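Local atomic coordinates of beta-lactamase/D-alanine Carboxypeptidase (PDB entry 3RJU), a protein that probably acts as a serine hydrolase of the beta-lactamase and penicillin-binding protein family, cleaving beta-lactams or peptides ending in D-alanine. Residues S7-V10 with D11-A14; H16-N20 with S21-G25; S99-A102 with K103-I106. All blocks are in the same frame, centred on the assembly; numbering follows the deposited sequence.

Interaction 1 of 3, residues S7-V10 with D11-A14; sequences SQIV and DQYA
S7 and D11 face the same side of their helix one turn apart, and a single water joins their polar ends. S7 OG and D11 OD2 are 4.1 Å apart, too far for a direct bond, but water 1 lies 2.7 Å from S7 OG and gives a hydrogen to D11 OD2 at 2.6 Å. The geometry follows from the first torsions: S7 holds OG opposite its own nitrogen (chi1 180°), while D11 turns CG back beside its nitrogen (chi1 -71°), which swings the carboxylate over the preceding turn. The other carboxylate oxygen, D11 OD1, is in a salt bridge with R39, which also bonds weakly to S7 OG; partners on both oxygens should restrict the rotation of the carboxylate.

Q12 also leans backward. Its extended chain crosses I9 at a slant, with Q12 CG 3.3 Å from Q8 O, so methylene rather than amide lies against that carbonyl. The Y13 ring presents an edge, Y13 CD2 being 3.5 Å from I9 O and that oxygen lying in the ring plane. On the inner side V10 CG1 meets A14 CB at 4.3 Å, a loose apolar contact.

Beneath these side chains the backbone is helical: D11 N donates to S7 O at 2.9 Å, V10 O accepts from both Y13 N and A14 N, and Q12 N makes only weak bonds, shared between Q8 O and I9 O.

Helix 6-20 is packed on two sides. V10 and A14 sit on strands 25-32 and 35-42, touching L28 of the first and R39 or F41 of the second, whereas I9 and Y13 pack against E348, L349, Q344 and L345 of the C-terminal helix 336-349.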
loop_
_atom_site.group_PDB
_atom_site.type_symbol
_atom_site.label_atom_id
_atom_site.label_comp_id
_atom_site.label_asym_id
_atom_site.label_seq_id
_atom_site.Cartn_x
_atom_site.Cartn_y
_atom_site.Cartn_z
ATOM N N SER A 7 -8.756 18.053 16.657
ATOM C CA SER A 7 -7.402 18.091 17.195
ATOM C C SER A 7 -7.341 17.394 18.583
ATOM O O SER A 7 -6.430 16.598 18.877
ATOM C CB SER A 7 -6.992 19.558 17.321
ATOM O OG SER A 7 -5.697 19.655 17.842
ATOM N N GLN A 8 -8.297 17.711 19.448
ATOM C CA GLN A 8 -8.337 17.098 20.773
ATOM C C GLN A 8 -8.578 15.572 20.722
ATOM O O GLN A 8 -8.016 14.811 21.530
ATOM C CB GLN A 8 -9.365 17.804 21.678
ATOM C CG GLN A 8 -8.980 19.230 22.124
ATOM C CD GLN A 8 -9.193 20.295 21.044
ATOM O OE1 GLN A 8 -9.739 20.013 19.974
ATOM N NE2 GLN A 8 -8.783 21.528 21.336
ATOM N N ILE A 9 -9.401 15.111 19.782
ATOM C CA ILE A 9 -9.607 13.678 19.633
ATOM C C ILE A 9 -8.309 13.008 19.164
ATOM O O ILE A 9 -7.900 11.958 19.693
ATOM C CB ILE A 9 -10.772 13.383 18.671
ATOM C CG1 ILE A 9 -12.105 13.835 19.291
ATOM C CG2 ILE A 9 -10.808 11.880 18.309
ATOM C CD1 ILE A 9 -13.286 13.877 18.299
ATOM N N VAL A 10 -7.637 13.618 18.195
ATOM C CA VAL A 10 -6.362 13.072 17.753
ATOM C C VAL A 10 -5.388 12.969 18.930
ATOM O O VAL A 10 -4.694 11.956 19.089
ATOM C CB VAL A 10 -5.757 13.887 16.589
ATOM C CG1 VAL A 10 -4.336 13.412 16.267
ATOM C CG2 VAL A 10 -6.647 13.763 15.337
ATOM N N ASP A 11 -5.360 14.012 19.756
ATOM C CA ASP A 11 -4.481 14.020 20.927
ATOM C C ASP A 11 -4.813 12.961 21.977
ATOM O O ASP A 11 -3.963 12.615 22.789
ATOM C CB ASP A 11 -4.491 15.393 21.591
ATOM C CG ASP A 11 -3.768 16.434 20.775
ATOM O OD1 ASP A 11 -2.944 16.058 19.909
ATOM O OD2 ASP A 11 -4.024 17.631 21.018
ATOM N N GLN A 12 -6.050 12.482 21.994
ATOM C CA GLN A 12 -6.412 11.375 22.875
ATOM C C GLN A 12 -5.685 10.077 22.507
ATOM O O GLN A 12 -5.538 9.189 23.350
ATOM C CB GLN A 12 -7.923 11.132 22.843
ATOM C CG GLN A 12 -8.773 12.236 23.433
ATOM C CD GLN A 12 -10.248 12.026 23.092
ATOM O OE1 GLN A 12 -10.644 10.934 22.684
ATOM N NE2 GLN A 12 -11.047 13.065 23.231
ATOM N N TYR A 13 -5.230 9.972 21.255
ATOM C CA TYR A 13 -4.681 8.721 20.728
ATOM C C TYR A 13 -3.238 8.774 20.288
ATOM O O TYR A 13 -2.540 7.765 20.365
ATOM C CB TYR A 13 -5.525 8.208 19.542
ATOM C CG TYR A 13 -6.855 7.677 20.019
ATOM C CD1 TYR A 13 -6.988 6.355 20.403
ATOM C CD2 TYR A 13 -7.962 8.522 20.148
ATOM C CE1 TYR A 13 -8.173 5.863 20.876
ATOM C CE2 TYR A 13 -9.183 8.028 20.625
ATOM C CZ TYR A 13 -9.268 6.694 20.983
ATOM O OH TYR A 13 -10.449 6.193 21.469
ATOM N N ALA A 14 -2.799 9.923 19.783
ATOM C CA ALA A 14 -1.535 9.965 19.035
ATOM C C ALA A 14 -0.331 9.514 19.867
ATOM O O ALA A 14 0.456 8.663 19.443
ATOM C CB ALA A 14 -1.288 11.358 18.451
HETATM O O HOH W 1 -5.584 19.603 20.589
#

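Interaction 2 of 3, residues H16-N20 with S21-G25; sequences HIFYN and SGAVG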
loop_
_atom_site.group_PDB
_atom_site.type_symbol
_atom_site.label_atom_id
_atom_site.label_comp_id
_atom_site.label_asym_id
_atom_site.label_seq_id
_atom_site.Cartn_x
_atom_site.Cartn_y
_atom_site.Cartn_z
ATOM N N HIS A 16 -0.336 7.773 22.572
ATOM C CA HIS A 16 -0.489 6.360 22.931
ATOM C C HIS A 16 -0.023 5.433 21.813
ATOM O O HIS A 16 0.630 4.425 22.081
ATOM C CB HIS A 16 -1.936 6.028 23.295
ATOM C CG HIS A 16 -2.363 6.579 24.615
ATOM N ND1 HIS A 16 -1.526 6.622 25.706
ATOM C CD2 HIS A 16 -3.539 7.111 25.017
ATOM C CE1 HIS A 16 -2.168 7.165 26.726
ATOM N NE2 HIS A 16 -3.394 7.462 26.336
ATOM N N ILE A 17 -0.362 5.770 20.563
ATOM C CA ILE A 17 0.065 4.968 19.430
ATOM C C ILE A 17 1.586 4.973 19.338
ATOM O O ILE A 17 2.213 3.928 19.114
ATOM C CB ILE A 17 -0.559 5.487 18.121
ATOM C CG1 ILE A 17 -2.078 5.308 18.169
ATOM C CG2 ILE A 17 0.043 4.767 16.895
ATOM C CD1 ILE A 17 -2.841 6.094 17.090
ATOM N N PHE A 18 2.174 6.148 19.531
ATOM C CA PHE A 18 3.627 6.283 19.528
ATOM C C PHE A 18 4.278 5.385 20.588
ATOM O O PHE A 18 5.204 4.640 20.292
ATOM C CB PHE A 18 4.030 7.742 19.793
ATOM C CG PHE A 18 5.515 7.933 19.976
ATOM C CD1 PHE A 18 6.401 7.637 18.943
ATOM C CD2 PHE A 18 6.031 8.406 21.178
ATOM C CE1 PHE A 18 7.763 7.801 19.108
ATOM C CE2 PHE A 18 7.397 8.575 21.349
ATOM C CZ PHE A 18 8.262 8.271 20.317
ATOM N N TYR A 19 3.807 5.458 21.830
ATOM C CA TYR A 19 4.427 4.655 22.879
ATOM C C TYR A 19 4.090 3.169 22.776
ATOM O O TYR A 19 4.970 2.318 22.955
ATOM C CB TYR A 19 4.079 5.183 24.267
ATOM C CG TYR A 19 4.841 6.442 24.575
ATOM C CD1 TYR A 19 6.229 6.422 24.688
ATOM C CD2 TYR A 19 4.182 7.651 24.736
ATOM C CE1 TYR A 19 6.933 7.579 24.954
ATOM C CE2 TYR A 19 4.881 8.808 25.010
ATOM C CZ TYR A 19 6.253 8.770 25.108
ATOM O OH TYR A 19 6.943 9.935 25.391
ATOM N N ASN A 20 2.826 2.851 22.512
ATOM C CA ASN A 20 2.420 1.450 22.507
ATOM C C ASN A 20 3.069 0.665 21.386
ATOM O O ASN A 20 3.292 -0.540 21.518
ATOM C CB ASN A 20 0.900 1.306 22.385
ATOM C CG ASN A 20 0.168 1.783 23.613
ATOM O OD1 ASN A 20 0.752 1.888 24.687
ATOM N ND2 ASN A 20 -1.123 2.056 23.465
ATOM N N SER A 21 3.349 1.353 20.278
ATOM C CA SER A 21 3.941 0.711 19.113
ATOM C C SER A 21 5.453 0.561 19.274
ATOM O O SER A 21 6.106 -0.043 18.434
ATOM C CB SER A 21 3.625 1.525 17.857
ATOM O OG SER A 21 4.352 2.745 17.874
ATOM N N GLY A 22 6.017 1.139 20.336
ATOM C CA GLY A 22 7.459 1.084 20.526
ATOM C C GLY A 22 8.211 1.819 19.424
ATOM O O GLY A 22 9.365 1.503 19.141
ATOM N N ALA A 23 7.571 2.802 18.788
ATOM C CA ALA A 23 8.216 3.529 17.698
ATOM C C ALA A 23 9.526 4.200 18.089
ATOM O O ALA A 23 9.657 4.768 19.180
ATOM C CB ALA A 23 7.260 4.575 17.119
ATOM N N VAL A 24 10.477 4.189 17.156
ATOM C CA VAL A 24 11.645 5.054 17.264
ATOM C C VAL A 24 11.183 6.460 16.865
ATOM O O VAL A 24 11.406 7.445 17.586
ATOM C CB VAL A 24 12.764 4.595 16.317
ATOM C CG1 VAL A 24 13.881 5.641 16.276
ATOM C CG2 VAL A 24 13.321 3.239 16.751
ATOM N N GLY A 25 10.520 6.548 15.706
ATOM C CA GLY A 25 9.908 7.786 15.257
ATOM C C GLY A 25 8.550 7.509 14.654
ATOM O O GLY A 25 8.276 6.386 14.218
HETATM O O HOH W 2 7.893 4.926 21.269
#
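S21 bends its hydroxyl back onto I17, one turn earlier in the helix. Its chi1 of 70° tucks the hydroxyl in between the two backbone branches, and from there S21 OG donates to I17 O at 2.7 Å. S21 N donates to the same I17 O at 3.0 Å, so two hydrogens from one residue grip this oxygen, each donor tilted out of the carbonyl plane.

The chain then turns through G22, whose phi is positive (64°). G22 N bonds to Y19 O at 3.1 Å, and A23 N reaches F18 O weakly at 3.4 Å; A23 N also bonds weakly to S21 OG. The two bonds back into the last turn make a Schellman motif, and its usual apolar partner contact is present as well: F18, with CG opposite its nitrogen (chi1 173°), brings F18 CD1 to 3.7 Å from A23 CB. V24 O lies at the edge of the same ring. Water 2 lies over the centre of one face of the F18 ring, its oxygen 3.4 Å above the plane; it donates to F18 O and A23 O and so ties the helix end to the loop leaving it.

Around this helix end, I17 packs on M338 and V342 of helix 336-349, S21 touches M338 and V327, and the F18 ring meets that of F41. V24 and G25 bond through their backbones to T328, and V24 also to E43, just past strand 35-42, leading the chain into the sheet between strands 35-42 and 321-328.

Interaction 3 of 3, residues S99-A102 with K103-I106; sequences SYSA and KQPI
The first torsions turn the side chains of S101 and Q104 toward one another across the turn: at chi1 70° the S101 hydroxyl stands close to both its own N and its own C, and chi1 of -61° folds Q104 CG beside its own nitrogen. In one of two modelled conformers of Q104, S101 OG lies 3.5 Å from Q104 CG, so the hydroxyl rests on methylene rather than on the amide. That conformer also runs beside Y100, pointing the same way, with ring and amide planes 82° apart and Y100 CD2 4.2 Å from Q104 NE2.

The backbone does the closing. S101 to Q104 is a type I beta turn, its bond running from Q104 N to S101 O at 2.9 Å. Two waters extend it. Water 3 accepts from Y100 N at 2.8 Å and donates to Q104 O at 2.7 Å, joining the two arms at the neck of the turn; water 4 accepts from K103 N at 2.9 Å and also bonds to S101 OG.

Y100 and Q104 both rest on P152. With no direct side-chain hydrogen bond across it, the turn appears to depend mainly on one backbone bond and on bound water, one bridge using the S101 hydroxyl.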
loop_
_atom_site.group_PDB
_atom_site.type_symbol
_atom_site.label_atom_id
_atom_site.label_comp_id
_atom_site.label_asym_id
_atom_site.label_seq_id
_atom_site.Cartn_x
_atom_site.Cartn_y
_atom_site.Cartn_z
ATOM N N SER A 99 -0.961 -21.277 -16.399
ATOM C CA SER A 99 -2.331 -21.137 -15.946
ATOM C C SER A 99 -2.776 -22.443 -15.333
ATOM O O SER A 99 -2.298 -23.519 -15.717
ATOM C CB SER A 99 -3.245 -20.832 -17.124
ATOM O OG SER A 99 -3.137 -21.845 -18.105
ATOM N N TYR A 100 -3.718 -22.353 -14.404
ATOM C CA TYR A 100 -4.242 -23.531 -13.766
ATOM C C TYR A 100 -4.835 -24.476 -14.815
ATOM O O TYR A 100 -4.575 -25.681 -14.791
ATOM C CB TYR A 100 -5.308 -23.153 -12.740
ATOM C CG TYR A 100 -5.999 -24.384 -12.251
ATOM C CD1 TYR A 100 -5.342 -25.280 -11.403
ATOM C CD2 TYR A 100 -7.287 -24.678 -12.659
ATOM C CE1 TYR A 100 -5.962 -26.433 -10.964
ATOM C CE2 TYR A 100 -7.915 -25.813 -12.235
ATOM C CZ TYR A 100 -7.252 -26.697 -11.394
ATOM O OH TYR A 100 -7.884 -27.833 -10.977
ATOM N N SER A 101 -5.627 -23.908 -15.729
ATOM C CA SER A 101 -6.143 -24.627 -16.906
ATOM C C SER A 101 -6.364 -23.629 -18.050
ATOM O O SER A 101 -6.389 -22.411 -17.837
ATOM C CB SER A 101 -7.450 -25.361 -16.587
ATOM O OG SER A 101 -8.511 -24.441 -16.386
ATOM N N ALA A 102 -6.531 -24.148 -19.264
ATOM C CA ALA A 102 -6.575 -23.291 -20.450
ATOM C C ALA A 102 -7.592 -22.144 -20.342
ATOM O O ALA A 102 -7.302 -20.992 -20.713
ATOM C CB ALA A 102 -6.839 -24.132 -21.707
ATOM N N LYS A 103 -8.774 -22.455 -19.822
ATOM C CA LYS A 103 -9.854 -21.486 -19.775
ATOM C C LYS A 103 -9.888 -20.683 -18.475
ATOM O O LYS A 103 -10.789 -19.869 -18.277
ATOM C CB LYS A 103 -11.210 -22.174 -19.990
ATOM C CG LYS A 103 -11.310 -23.017 -21.278
ATOM C CD LYS A 103 -11.126 -22.184 -22.535
ATOM C CE LYS A 103 -11.237 -23.064 -23.789
ATOM N NZ LYS A 103 -11.099 -22.307 -25.065
ATOM N N GLN A 104 -8.924 -20.928 -17.580
ATOM C CA GLN A 104 -8.845 -20.203 -16.290
ATOM C C GLN A 104 -7.516 -19.467 -16.130
ATOM O O GLN A 104 -6.738 -19.758 -15.231
ATOM C CB GLN A 104 -9.068 -21.151 -15.090
ATOM C CG GLN A 104 -10.436 -21.844 -15.066
ATOM C CD GLN A 104 -10.947 -22.153 -13.656
ATOM O OE1 GLN A 104 -11.115 -21.233 -12.830
ATOM N NE2 GLN A 104 -11.215 -23.459 -13.373
ATOM N N PRO A 105 -7.238 -18.509 -17.015
ATOM C CA PRO A 105 -5.953 -17.804 -16.894
ATOM C C PRO A 105 -5.919 -16.871 -15.698
ATOM O O PRO A 105 -6.971 -16.425 -15.252
ATOM C CB PRO A 105 -5.898 -16.972 -18.175
ATOM C CG PRO A 105 -7.356 -16.704 -18.492
ATOM C CD PRO A 105 -8.058 -17.997 -18.131
ATOM N N ILE A 106 -4.726 -16.558 -15.206
ATOM C CA ILE A 106 -4.585 -15.485 -14.240
ATOM C C ILE A 106 -4.874 -14.162 -14.938
ATOM O O ILE A 106 -4.279 -13.876 -15.971
ATOM C CB ILE A 106 -3.160 -15.461 -13.674
ATOM C CG1 ILE A 106 -2.930 -16.704 -12.812
ATOM C CG2 ILE A 106 -2.896 -14.191 -12.860
ATOM C CD1 ILE A 106 -1.476 -16.983 -12.515
HETATM O O HOH W 3 -4.506 -19.818 -13.649
HETATM O O HOH W 4 -9.715 -25.149 -19.284
#

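In the fold
From the N terminus, interactions 1 and 2 follow in series on helix 6-20. Residues 7-14 form its early turns, and residues 16-25 end it and turn the chain into strand 25-32; their centres are 14 Å apart. Both set this helix against helix 336-349 and the first strands of the antiparallel sheet, bringing the two ends of the chain together. Interaction 3 comes much later, in the loop between helices 64-77 and 108-113, on the opposite side of the chain's centre, with its nearest atoms about 35 Å from interaction 2. Each contact is local and closes no long loop; none nests within or crosses another.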